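Local atomic coordinates of enoyl-CoA hydratase/isomerase (PDB entry 3P5M), a protein that probably catalyses the hydration or double-bond isomerisation of enoyl-coenzyme A thioesters, as many relatives in the crotonase superfamily do. Residues T167-E170 / H176-S179; T153-M156 / A160-I163. All coordinates share one frame; numbering follows the deposited sequence. Where two conformers were deposited one is given.

Contact 1 of 2, residues T167-E170 / H176-S179; sequences TAFE and HITS
Phe169 and Ile177 carry this apolar contact between a short helix and an edge strand. Along 167-170, Thr167 turns from the strand, and its OG1 is hydrogen-bonded to Ser164 OG. Ala168 is buried on another side of the helix, against Met173 and Ile174. Phe169 starts its side chain toward the strand. With CG anti to the backbone N (chi1 -178°), the ring reaches out from the helix and lays one face against Ile177. Ile177 CG2 stands 3.5 Å from the centroid of the Phe169 ring and just 7° off the normal, a CH-pi contact over the middle of the face. The branch point fits against the root of the same ring, Ile177 CB lying 3.6 Å from Phe169 CG. Toward His176 the approach is looser and oblique: Phe169 CD1 is 4.1 Å from the carbonyl carbon C of His176. The two segments together bury 144 Å², nearly all of it on these three residues. Helix 165-171 thus packs on strand 176-177, one of the two outermost strands, within this chain, of the crotonase-type mixed sheet. That strand is hydrogen-bonded through its backbone to strand 116-119, while the His176 side chain leaves on the side away from 167-170 and touches Val190 of helix 183-195.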
ATOM      1  N   THR B 167      10.416   1.982  -3.451  1.00  9.30           N
ATOM      2  CA  THR B 167       9.766   1.256  -4.541  1.00  9.23           C
ATOM      3  C   THR B 167      10.430  -0.101  -4.799  1.00  8.88           C
ATOM      4  O   THR B 167       9.725  -1.096  -4.925  1.00  8.10           O
ATOM      5  CB  THR B 167       9.782   2.099  -5.810  1.00  9.19           C
ATOM      6  OG1 THR B 167       9.133   3.327  -5.529  1.00  9.72           O
ATOM      7  CG2 THR B 167       9.077   1.397  -6.993  1.00  9.29           C
ATOM      8  N   ALA B 168      11.777  -0.131  -4.826  1.00  8.17           N
ATOM      9  CA  ALA B 168      12.524  -1.370  -4.980  1.00  8.38           C
ATOM     10  C   ALA B 168      12.134  -2.349  -3.897  1.00  8.69           C
ATOM     11  O   ALA B 168      11.890  -3.517  -4.186  1.00  8.27           O
ATOM     12  CB  ALA B 168      14.045  -1.141  -4.963  1.00  8.02           C
ATOM     13  N   PHE B 169      12.073  -1.888  -2.653  1.00  9.33           N
ATOM     14  CA  PHE B 169      11.593  -2.774  -1.580  1.00 10.58           C
ATOM     15  C   PHE B 169      10.161  -3.349  -1.764  1.00 10.95           C
ATOM     16  O   PHE B 169       9.911  -4.562  -1.497  1.00 11.09           O
ATOM     17  CB  PHE B 169      11.689  -2.054  -0.241  1.00 10.92           C
ATOM     18  CG  PHE B 169      11.276  -2.896   0.918  1.00 11.57           C
ATOM     19  CD1 PHE B 169      12.128  -3.899   1.394  1.00 13.95           C
ATOM     20  CD2 PHE B 169      10.039  -2.688   1.545  1.00 11.91           C
ATOM     21  CE1 PHE B 169      11.760  -4.681   2.484  1.00 14.30           C
ATOM     22  CE2 PHE B 169       9.654  -3.468   2.635  1.00 15.89           C
ATOM     23  CZ  PHE B 169      10.522  -4.471   3.112  1.00 13.37           C
ATOM     24  N   GLU B 170       9.219  -2.489  -2.162  1.00 10.85           N
ATOM     25  CA  GLU B 170       7.821  -2.907  -2.348  1.00 11.26           C
ATOM     26  C   GLU B 170       7.683  -3.986  -3.433  1.00 10.42           C
ATOM     27  O   GLU B 170       6.841  -4.911  -3.330  1.00  9.12           O
ATOM     28  CB  GLU B 170       6.961  -1.725  -2.766  1.00 12.92           C
ATOM     29  CG  GLU B 170       6.755  -0.669  -1.743  1.00 19.34           C
ATOM     30  CD  GLU B 170       6.100   0.593  -2.333  1.00 28.57           C
ATOM     31  OE1 GLU B 170       5.478   0.510  -3.426  1.00 31.28           O
ATOM     32  OE2 GLU B 170       6.222   1.673  -1.703  1.00 31.70           O
ATOM     33  N   HIS B 176      16.082  -5.603   2.042  1.00  8.17           N
ATOM     34  CA  HIS B 176      15.985  -4.664   3.192  1.00  8.26           C
ATOM     35  C   HIS B 176      15.870  -3.218   2.824  1.00  8.48           C
ATOM     36  O   HIS B 176      16.596  -2.708   1.930  1.00  8.32           O
ATOM     37  CB  HIS B 176      17.184  -4.806   4.126  1.00  8.33           C
ATOM     38  CG  HIS B 176      17.191  -6.091   4.900  1.00  8.38           C
ATOM     39  ND1 HIS B 176      17.537  -7.293   4.328  1.00  8.34           N
ATOM     40  CD2 HIS B 176      16.854  -6.362   6.184  1.00  8.48           C
ATOM     41  CE1 HIS B 176      17.447  -8.251   5.239  1.00  8.66           C
ATOM     42  NE2 HIS B 176      17.021  -7.714   6.369  1.00  8.51           N
ATOM     43  N   ILE B 177      14.965  -2.552   3.534  1.00  8.31           N
ATOM     44  CA  ILE B 177      14.854  -1.130   3.443  1.00  8.85           C
ATOM     45  C   ILE B 177      15.168  -0.481   4.809  1.00  9.82           C
ATOM     46  O   ILE B 177      14.858  -1.045   5.874  1.00  9.32           O
ATOM     47  CB  ILE B 177      13.442  -0.721   2.890  1.00  9.15           C
ATOM     48  CG1 ILE B 177      13.364   0.767   2.577  1.00 11.69           C
ATOM     49  CG2 ILE B 177      12.322  -1.038   3.893  1.00  9.79           C
ATOM     50  CD1 ILE B 177      14.026   1.219   1.326  1.00 13.70           C
ATOM     51  N   THR B 178      15.806   0.694   4.772  1.00 10.31           N
ATOM     52  CA  THR B 178      15.993   1.490   5.964  1.00  9.78           C
ATOM     53  C   THR B 178      15.364   2.882   5.765  1.00 10.88           C
ATOM     54  O   THR B 178      15.087   3.305   4.629  1.00  9.45           O
ATOM     55  CB  THR B 178      17.470   1.662   6.340  1.00  9.75           C
ATOM     56  OG1 THR B 178      18.111   2.493   5.368  1.00 10.53           O
ATOM     57  CG2 THR B 178      18.211   0.324   6.417  1.00  8.67           C
ATOM     58  N   SER B 179      15.114   3.572   6.885  1.00 11.36           N
ATOM     59  CA  SER B 179      14.534   4.910   6.863  1.00 13.06           C
ATOM     60  C   SER B 179      15.099   5.855   7.942  1.00 13.69           C
ATOM     61  O   SER B 179      15.849   5.429   8.845  1.00 14.04           O
ATOM     62  CB  SER B 179      13.004   4.805   6.910  1.00 13.64           C
ATOM     63  OG  SER B 179      12.568   3.924   7.917  1.00 16.17           O
TER

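Contact 2 of 2, residues T153-M156 / A160-I163; sequences TSRM and AEKI
Arg155 and Glu161 form a salt bridge across the C-terminal end of helix 150-159 in the crotonase fold, where the chain turns sharply across the helix end and enters strand 163-164. Ala160 ends the helix: it is the first residue to leave helical geometry, and its phi is positive. Among the ionic bonds, the shortest is Arg155 NE to Glu161 OE1, at 2.7 Å with an N-H...O angle of 146°. NE meets the syn side of OE1, somewhat out of the carboxylate plane. Arg155 NH2 adds two weak bonds, 3.0 Å to Glu161 OE1 and 3.4 Å to Glu161 OE2, so OE1 receives two N-H groups. The carboxylate approaches the guanidinium edge, but the planes are 70° apart, unlike a coplanar bidentate pair. An extended chain from CG to NE carries the arginine head to the glutamate. Its NH1 is hydrogen-bonded to Ser175 O of a neighbouring subunit, so the same guanidinium links the helix end to the subunit interface.

Apolar packing lies on another flank. Met156, bent at its last torsion (chi3 78°), brings CE to 3.7 Å from Ile163 CG1, and both side chains are buried; Ile148 and Leu127 also touch the methionine.

In the backbone, the weak hydrogen bond from Ala160 N to Met156 O, at 3.1 Å, is the helical i to i+4 bond carried to the first non-helical residue. Glu161 N makes no such bond; instead one water bridges the two carbonyls, donating to Met156 O and to Glu161 O at 2.7 Å from each oxygen.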
ATOM      1  N   THR B 153      10.785  -5.161 -15.133  1.00  8.86           N
ATOM      2  CA  THR B 153      12.108  -5.200 -15.780  1.00  8.20           C
ATOM      3  C   THR B 153      12.179  -4.490 -17.126  1.00  8.30           C
ATOM      4  O   THR B 153      13.062  -3.680 -17.320  1.00  8.49           O
ATOM      5  CB  THR B 153      12.665  -6.635 -15.930  1.00  8.18           C
ATOM      6  OG1 THR B 153      12.608  -7.315 -14.673  1.00  8.11           O
ATOM      7  CG2 THR B 153      14.131  -6.590 -16.408  1.00  8.19           C
ATOM      8  N   SER B 154      11.268  -4.825 -18.046  1.00  8.38           N
ATOM      9  CA  SER B 154      11.174  -4.165 -19.360  0.70  8.50           C
ATOM     10  C   SER B 154      11.087  -2.671 -19.193  1.00  8.53           C
ATOM     11  O   SER B 154      11.754  -1.942 -19.904  1.00  8.60           O
ATOM     12  CB  SER B 154       9.936  -4.609 -20.165  0.70  8.59           C
ATOM     13  OG  SER B 154       9.808  -6.010 -20.152  0.70 11.64           O
ATOM     14  N   ARG B 155      10.249  -2.220 -18.268  1.00  8.49           N
ATOM     15  CA  ARG B 155      10.148  -0.811 -17.990  1.00  8.52           C
ATOM     16  C   ARG B 155      11.493  -0.225 -17.533  1.00  8.67           C
ATOM     17  O   ARG B 155      11.985   0.716 -18.164  1.00  8.90           O
ATOM     18  CB  ARG B 155       9.030  -0.480 -16.977  1.00  8.49           C
ATOM     19  CG  ARG B 155       8.877   1.051 -16.768  1.00  8.55           C
ATOM     20  CD  ARG B 155       7.610   1.448 -15.992  1.00  8.57           C
ATOM     21  NE  ARG B 155       7.577   2.888 -15.691  1.00  9.62           N
ATOM     22  CZ  ARG B 155       6.491   3.545 -15.296  1.00 12.40           C
ATOM     23  NH1 ARG B 155       5.347   2.883 -15.176  1.00  9.48           N
ATOM     24  NH2 ARG B 155       6.538   4.865 -15.033  1.00  9.10           N
ATOM     25  N   MET B 156      12.098  -0.795 -16.481  1.00  8.37           N
ATOM     26  CA  MET B 156      13.398  -0.307 -16.018  1.00  9.35           C
ATOM     27  C   MET B 156      14.375  -0.157 -17.187  1.00 10.14           C
ATOM     28  O   MET B 156      15.043   0.862 -17.310  1.00  9.50           O
ATOM     29  CB  MET B 156      14.007  -1.248 -14.987  1.00  8.91           C
ATOM     30  CG  MET B 156      13.400  -1.041 -13.609  1.00  9.55           C
ATOM     31  SD  MET B 156      14.236  -2.041 -12.380  1.00 13.27           S
ATOM     32  CE  MET B 156      15.704  -1.051 -12.143  1.00 11.54           C
ATOM     33  N   ALA B 160      14.714   3.677 -18.614  1.00 12.89           N
ATOM     34  CA  ALA B 160      15.850   4.153 -17.817  1.00 12.95           C
ATOM     35  C   ALA B 160      15.450   4.981 -16.545  1.00 12.95           C
ATOM     36  O   ALA B 160      16.213   5.828 -16.091  1.00 12.94           O
ATOM     37  CB  ALA B 160      16.857   4.933 -18.720  1.00 13.48           C
ATOM     38  N   GLU B 161      14.272   4.716 -15.973  1.00 12.41           N
ATOM     39  CA  GLU B 161      13.794   5.484 -14.807  1.00 13.07           C
ATOM     40  C   GLU B 161      14.534   5.052 -13.567  1.00 12.06           C
ATOM     41  O   GLU B 161      14.927   3.879 -13.451  1.00 11.35           O
ATOM     42  CB  GLU B 161      12.270   5.305 -14.589  1.00 13.17           C
ATOM     43  CG  GLU B 161      11.433   6.046 -15.614  1.00 19.33           C
ATOM     44  CD  GLU B 161      10.008   5.479 -15.797  1.00 23.91           C
ATOM     45  OE1 GLU B 161       9.568   4.609 -15.022  1.00 27.74           O
ATOM     46  OE2 GLU B 161       9.341   5.906 -16.746  1.00 25.51           O
ATOM     47  N   LYS B 162      14.722   5.994 -12.645  1.00 10.94           N
ATOM     48  CA  LYS B 162      15.273   5.709 -11.331  1.00  9.83           C
ATOM     49  C   LYS B 162      14.186   5.025 -10.510  1.00  9.76           C
ATOM     50  O   LYS B 162      13.044   5.492 -10.474  1.00  8.53           O
ATOM     51  CB  LYS B 162      15.692   7.008 -10.616  1.00 10.71           C
ATOM     52  CG  LYS B 162      16.957   7.661 -11.232  1.00 10.10           C
ATOM     53  CD  LYS B 162      17.310   8.992 -10.540  1.00 11.87           C
ATOM     54  CE  LYS B 162      18.344   9.758 -11.374  1.00 13.41           C
ATOM     55  NZ  LYS B 162      18.565  11.114 -10.810  1.00 16.65           N
ATOM     56  N   ILE B 163      14.546   3.918  -9.854  1.00  8.32           N
ATOM     57  CA  ILE B 163      13.639   3.276  -8.908  1.00  8.25           C
ATOM     58  C   ILE B 163      14.118   3.548  -7.494  1.00  8.25           C
ATOM     59  O   ILE B 163      15.222   3.130  -7.118  1.00  8.23           O
ATOM     60  CB  ILE B 163      13.594   1.749  -9.142  1.00  8.17           C
ATOM     61  CG1 ILE B 163      13.401   1.434 -10.656  1.00  8.19           C
ATOM     62  CG2 ILE B 163      12.550   1.108  -8.215  1.00  8.12           C
ATOM     63  CD1 ILE B 163      12.102   2.089 -11.313  1.00  8.25           C
TER
HETATM   64  O   HOH W   1      15.854   1.853 -14.931  1.00  8.44           O

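In the fold
Contact 2 comes first along the chain and closes before contact 1 opens. Their centres are about 16 Å apart, and both belong to the enoyl-CoA hydratase/isomerase domain. Ile163 begins strand 163-164, which joins the three-stranded sheet beside strand 124-126, and helix 165-171 follows at once. The two contacts meet where Ile163 CG2 packs 3.7 Å from Ala168 N. The chain thus runs from helix 150-159 through the small sheet and a short helix to strand 176-177 at the edge of the six-stranded sheet. Both contacts also approach subunit interfaces: Arg155 packs on His176 of a neighbouring subunit, bringing elements of the two contacts together within the six-chain assembly.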